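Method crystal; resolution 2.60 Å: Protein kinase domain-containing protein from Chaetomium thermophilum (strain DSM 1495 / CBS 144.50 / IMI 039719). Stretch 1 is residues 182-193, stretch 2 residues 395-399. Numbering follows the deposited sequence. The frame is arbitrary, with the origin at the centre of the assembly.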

ATOM      1  N   MET B 182     -25.301   3.435  12.777  1.00 26.45           N
ATOM      2  CA  MET B 182     -26.662   2.984  13.044  1.00 27.61           C
ATOM      3  C   MET B 182     -26.957   2.938  14.538  1.00 24.82           C
ATOM      4  O   MET B 182     -28.103   3.154  14.946  1.00 27.69           O
ATOM      5  CB  MET B 182     -26.898   1.616  12.405  1.00 36.02           C
ATOM      6  CG  MET B 182     -25.928   0.531  12.845  1.00 31.96           C
ATOM      7  SD  MET B 182     -26.172  -1.032  11.965  1.00 45.32           S
ATOM      8  CE  MET B 182     -26.183  -0.494  10.254  1.00 27.36           C
ATOM      9  N   LEU B 183     -25.950   2.664  15.368  1.00 24.03           N
ATOM     10  CA  LEU B 183     -26.155   2.767  16.808  1.00 23.73           C
ATOM     11  C   LEU B 183     -26.424   4.213  17.206  1.00 23.16           C
ATOM     12  O   LEU B 183     -27.363   4.501  17.959  1.00 24.61           O
ATOM     13  CB  LEU B 183     -24.938   2.227  17.557  1.00 23.21           C
ATOM     14  CG  LEU B 183     -24.675   0.722  17.497  1.00 23.83           C
ATOM     15  CD1 LEU B 183     -23.607   0.351  18.515  1.00 23.74           C
ATOM     16  CD2 LEU B 183     -25.937  -0.077  17.738  1.00 24.84           C
ATOM     17  N   ILE B 184     -25.608   5.140  16.699  1.00 22.52           N
ATOM     18  CA  ILE B 184     -25.781   6.553  17.025  1.00 22.05           C
ATOM     19  C   ILE B 184     -27.135   7.055  16.539  1.00 22.72           C
ATOM     20  O   ILE B 184     -27.813   7.823  17.234  1.00 29.48           O
ATOM     21  CB  ILE B 184     -24.623   7.376  16.428  1.00 21.42           C
ATOM     22  CG1 ILE B 184     -23.313   7.024  17.141  1.00 20.79           C
ATOM     23  CG2 ILE B 184     -24.926   8.865  16.529  1.00 21.16           C
ATOM     24  CD1 ILE B 184     -22.067   7.551  16.461  1.00 20.34           C
ATOM     25  N   ARG B 185     -27.552   6.640  15.340  1.00 25.47           N
ATOM     26  CA  ARG B 185     -28.822   7.115  14.804  1.00 25.81           C
ATOM     27  C   ARG B 185     -30.012   6.524  15.550  1.00 29.23           C
ATOM     28  O   ARG B 185     -31.081   7.143  15.594  1.00 42.73           O
ATOM     29  CB  ARG B 185     -28.933   6.783  13.315  1.00 31.86           C
ATOM     30  CG  ARG B 185     -28.006   7.579  12.405  1.00 37.12           C
ATOM     31  CD  ARG B 185     -28.264   7.247  10.939  1.00 46.23           C
ATOM     32  NE  ARG B 185     -29.453   7.922  10.421  1.00 53.11           N
ATOM     33  CZ  ARG B 185     -29.437   8.944   9.566  1.00 63.83           C
ATOM     34  NH1 ARG B 185     -30.581   9.482   9.166  1.00 82.21           N
ATOM     35  NH2 ARG B 185     -28.291   9.423   9.097  1.00 65.29           N
ATOM     36  N   ASP B 186     -29.852   5.338  16.142  1.00 26.87           N
ATOM     37  CA  ASP B 186     -30.962   4.637  16.796  1.00 32.00           C
ATOM     38  C   ASP B 186     -31.197   5.243  18.180  1.00 31.02           C
ATOM     39  O   ASP B 186     -30.934   4.644  19.224  1.00 36.83           O
ATOM     40  CB  ASP B 186     -30.670   3.144  16.879  1.00 32.43           C
ATOM     41  CG  ASP B 186     -31.910   2.317  17.174  1.00 30.26           C
ATOM     42  OD1 ASP B 186     -31.897   1.101  16.871  1.00 28.13           O
ATOM     43  OD2 ASP B 186     -32.910   2.892  17.663  1.00 29.60           O
ATOM     44  N   VAL B 187     -31.720   6.472  18.169  1.00 33.87           N
ATOM     45  CA  VAL B 187     -31.942   7.193  19.413  1.00 27.07           C
ATOM     46  C   VAL B 187     -33.109   6.617  20.199  1.00 26.11           C
ATOM     47  O   VAL B 187     -33.177   6.790  21.421  1.00 25.25           O
ATOM     48  CB  VAL B 187     -32.181   8.687  19.119  1.00 24.63           C
ATOM     49  CG1 VAL B 187     -32.557   9.431  20.389  1.00 42.29           C
ATOM     50  CG2 VAL B 187     -30.950   9.304  18.480  1.00 23.71           C
ATOM     51  N   GLU B 188     -34.030   5.924  19.537  1.00 34.52           N
ATOM     52  CA  GLU B 188     -35.218   5.447  20.234  1.00 30.79           C
ATOM     53  C   GLU B 188     -34.947   4.180  21.037  1.00 29.75           C
ATOM     54  O   GLU B 188     -35.534   4.004  22.110  1.00 33.26           O
ATOM     55  CB  GLU B 188     -36.346   5.220  19.225  1.00 38.98           C
ATOM     56  CG  GLU B 188     -37.718   4.980  19.834  1.00 42.78           C
ATOM     57  CD  GLU B 188     -37.991   3.516  20.106  1.00 43.63           C
ATOM     58  OE1 GLU B 188     -38.222   3.155  21.280  1.00 43.88           O
ATOM     59  OE2 GLU B 188     -38.013   2.730  19.135  1.00 50.90           O
ATOM     60  N   ARG B 189     -34.062   3.304  20.564  1.00 35.66           N
ATOM     61  CA  ARG B 189     -33.876   1.992  21.171  1.00 35.01           C
ATOM     62  C   ARG B 189     -32.485   1.742  21.740  1.00 34.24           C
ATOM     63  O   ARG B 189     -32.361   0.938  22.666  1.00 44.23           O
ATOM     64  CB  ARG B 189     -34.204   0.894  20.142  1.00 38.12           C
ATOM     65  CG  ARG B 189     -35.597   1.052  19.534  1.00 45.85           C
ATOM     66  CD  ARG B 189     -35.967  -0.059  18.552  1.00 46.38           C
ATOM     67  NE  ARG B 189     -35.129  -0.055  17.356  1.00 64.66           N
ATOM     68  CZ  ARG B 189     -35.318  -0.849  16.304  1.00 64.56           C
ATOM     69  NH1 ARG B 189     -34.503  -0.772  15.261  1.00 65.40           N
ATOM     70  NH2 ARG B 189     -36.323  -1.717  16.292  1.00 61.58           N
ATOM     71  N   VAL B 190     -31.444   2.389  21.225  1.00 26.20           N
ATOM     72  CA  VAL B 190     -30.070   2.123  21.645  1.00 25.43           C
ATOM     73  C   VAL B 190     -29.658   3.149  22.691  1.00 28.47           C
ATOM     74  O   VAL B 190     -29.692   4.359  22.435  1.00 29.69           O
ATOM     75  CB  VAL B 190     -29.100   2.147  20.454  1.00 24.99           C
ATOM     76  CG1 VAL B 190     -27.667   2.150  20.946  1.00 24.14           C
ATOM     77  CG2 VAL B 190     -29.337   0.956  19.553  1.00 27.21           C
ATOM     78  N   ARG B 191     -29.230   2.662  23.855  1.00 33.22           N
ATOM     79  CA  ARG B 191     -28.789   3.499  24.965  1.00 25.90           C
ATOM     80  C   ARG B 191     -27.317   3.226  25.241  1.00 25.76           C
ATOM     81  O   ARG B 191     -26.934   2.076  25.482  1.00 24.37           O
ATOM     82  CB  ARG B 191     -29.614   3.221  26.224  1.00 26.56           C
ATOM     83  CG  ARG B 191     -31.092   3.549  26.113  1.00 25.04           C
ATOM     84  CD  ARG B 191     -31.381   4.963  26.584  1.00 24.46           C
ATOM     85  NE  ARG B 191     -30.993   5.955  25.588  1.00 23.76           N
ATOM     86  CZ  ARG B 191     -31.701   6.232  24.498  1.00 24.10           C
ATOM     87  NH1 ARG B 191     -31.270   7.152  23.650  1.00 29.96           N
ATOM     88  NH2 ARG B 191     -32.836   5.588  24.253  1.00 25.97           N
ATOM     89  N   TYR B 192     -26.498   4.279  25.225  1.00 24.24           N
ATOM     90  CA  TYR B 192     -25.087   4.153  25.562  1.00 27.12           C
ATOM     91  C   TYR B 192     -24.639   5.379  26.343  1.00 31.76           C
ATOM     92  O   TYR B 192     -25.212   6.464  26.209  1.00 37.06           O
ATOM     93  CB  TYR B 192     -24.210   3.957  24.312  1.00 29.87           C
ATOM     94  CG  TYR B 192     -24.060   5.162  23.411  1.00 22.03           C
ATOM     95  CD1 TYR B 192     -23.140   6.163  23.700  1.00 23.26           C
ATOM     96  CD2 TYR B 192     -24.812   5.282  22.249  1.00 21.36           C
ATOM     97  CE1 TYR B 192     -22.990   7.255  22.870  1.00 20.79           C
ATOM     98  CE2 TYR B 192     -24.670   6.372  21.416  1.00 20.84           C
ATOM     99  CZ  TYR B 192     -23.757   7.355  21.731  1.00 20.13           C
ATOM    100  OH  TYR B 192     -23.609   8.441  20.903  1.00 22.02           O
ATOM    101  N   GLY B 193     -23.605   5.191  27.165  1.00 27.03           N
ATOM    102  CA  GLY B 193     -23.129   6.239  28.046  1.00 20.58           C
ATOM    103  C   GLY B 193     -21.673   6.594  27.834  1.00 20.05           C
ATOM    104  O   GLY B 193     -21.064   6.176  26.846  1.00 28.71           O
ATOM    105  N   LEU B 395     -20.943  -3.993  25.521  1.00 42.86           N
ATOM    106  CA  LEU B 395     -21.298  -2.824  24.738  1.00 35.89           C
ATOM    107  C   LEU B 395     -22.701  -2.982  24.159  1.00 33.84           C
ATOM    108  O   LEU B 395     -23.181  -4.101  23.962  1.00 38.91           O
ATOM    109  CB  LEU B 395     -20.289  -2.607  23.615  1.00 39.20           C
ATOM    110  CG  LEU B 395     -18.957  -1.962  24.003  1.00 34.64           C
ATOM    111  CD1 LEU B 395     -17.973  -2.011  22.848  1.00 36.02           C
ATOM    112  CD2 LEU B 395     -19.168  -0.522  24.445  1.00 35.75           C
ATOM    113  N   PRO B 396     -23.374  -1.872  23.860  1.00 23.21           N
ATOM    114  CA  PRO B 396     -24.708  -1.968  23.257  1.00 27.65           C
ATOM    115  C   PRO B 396     -24.674  -2.662  21.904  1.00 32.53           C
ATOM    116  O   PRO B 396     -23.754  -2.468  21.105  1.00 42.90           O
ATOM    117  CB  PRO B 396     -25.142  -0.502  23.122  1.00 28.22           C
ATOM    118  CG  PRO B 396     -24.327   0.235  24.118  1.00 23.40           C
ATOM    119  CD  PRO B 396     -23.019  -0.484  24.205  1.00 25.62           C
ATOM    120  N   LYS B 397     -25.691  -3.481  21.656  1.00 37.34           N
ATOM    121  CA  LYS B 397     -25.886  -4.149  20.379  1.00 35.79           C
ATOM    122  C   LYS B 397     -27.012  -3.461  19.612  1.00 30.81           C
ATOM    123  O   LYS B 397     -27.888  -2.819  20.197  1.00 34.25           O
ATOM    124  CB  LYS B 397     -26.235  -5.631  20.576  1.00 31.35           C
ATOM    125  CG  LYS B 397     -25.048  -6.590  20.681  1.00 36.95           C
ATOM    126  CD  LYS B 397     -24.126  -6.243  21.845  1.00 57.55           C
ATOM    127  CE  LYS B 397     -23.011  -7.273  22.005  1.00 47.87           C
ATOM    128  NZ  LYS B 397     -21.837  -6.741  22.762  1.00 48.35           N
ATOM    129  N   LYS B 398     -26.978  -3.596  18.289  1.00 37.12           N
ATOM    130  CA  LYS B 398     -28.066  -3.070  17.476  1.00 40.76           C
ATOM    131  C   LYS B 398     -29.354  -3.819  17.809  1.00 43.58           C
ATOM    132  O   LYS B 398     -29.332  -4.987  18.206  1.00 48.04           O
ATOM    133  CB  LYS B 398     -27.754  -3.212  15.986  1.00 30.77           C
ATOM    134  CG  LYS B 398     -27.387  -4.626  15.573  1.00 42.28           C
ATOM    135  CD  LYS B 398     -27.581  -4.853  14.082  1.00 37.20           C
ATOM    136  CE  LYS B 398     -27.334  -6.311  13.716  1.00 37.54           C
ATOM    137  NZ  LYS B 398     -28.245  -7.240  14.454  1.00 42.70           N
ATOM    138  N   SER B 399     -30.485  -3.145  17.643  1.00 43.54           N
ATOM    139  CA  SER B 399     -31.766  -3.763  17.963  1.00 55.02           C
ATOM    140  C   SER B 399     -32.064  -4.901  16.989  1.00 46.15           C
ATOM    141  O   SER B 399     -32.986  -5.689  17.200  1.00 43.30           O
ATOM    142  CB  SER B 399     -32.892  -2.733  17.929  1.00 61.04           C
ATOM    143  OG  SER B 399     -34.152  -3.357  18.115  1.00 60.00           O
TER

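Residues 395-399, an extended segment without regular secondary structure, lie against the end of a helix and the loop that follows it. The two stretches belong to one chain; from Arg189 to Tyr192, stretch 1 runs roughly opposite to stretch 2. By CA position, Leu183 lies nearest Lys398, Arg189 nearest Ser399, and Tyr192 nearest Pro396. No hydrogen bond joins them, so the contact, burying 375 Å² in all, rests on packing.

Pro396 is at the centre of the apolar contacts. Its CA-to-CB bond points toward the loop, with Pro396 CG 3.7 Å from Tyr192 CB and Pro396 CB 4.3 Å from Val190 CG1; the ring also meets a backbone carbonyl oxygen, Pro396 CG lying 3.5 Å from Arg191 O. Tyr192 contributes the base of its side chain, and its ring leads away. From the helix, Leu183 reaches across with its branched end: Leu183 CD2 approaches Lys398 CA at 3.7 Å, and Leu183 CD1 lies 3.8 Å from Pro396 O. A branched aliphatic side chain, with no polar group to satisfy, suits this packing against backbone and the base of Lys398.

The polar contacts are organised within the loop. Asp186, just past the helix, accepts a hydrogen bond from Arg189 N at Asp186 OD2 (3.1 Å) and a weak, salt-bridging one from Arg189 NE at Asp186 OD1 (3.5 Å); the carboxylate's two oxygens can accept from a backbone N-H and the charged guanidinium at once. Ser399 OG sits over one face of the guanidinium, 3.3 Å from Arg189 NH2, but the angle is too poor for a hydrogen bond.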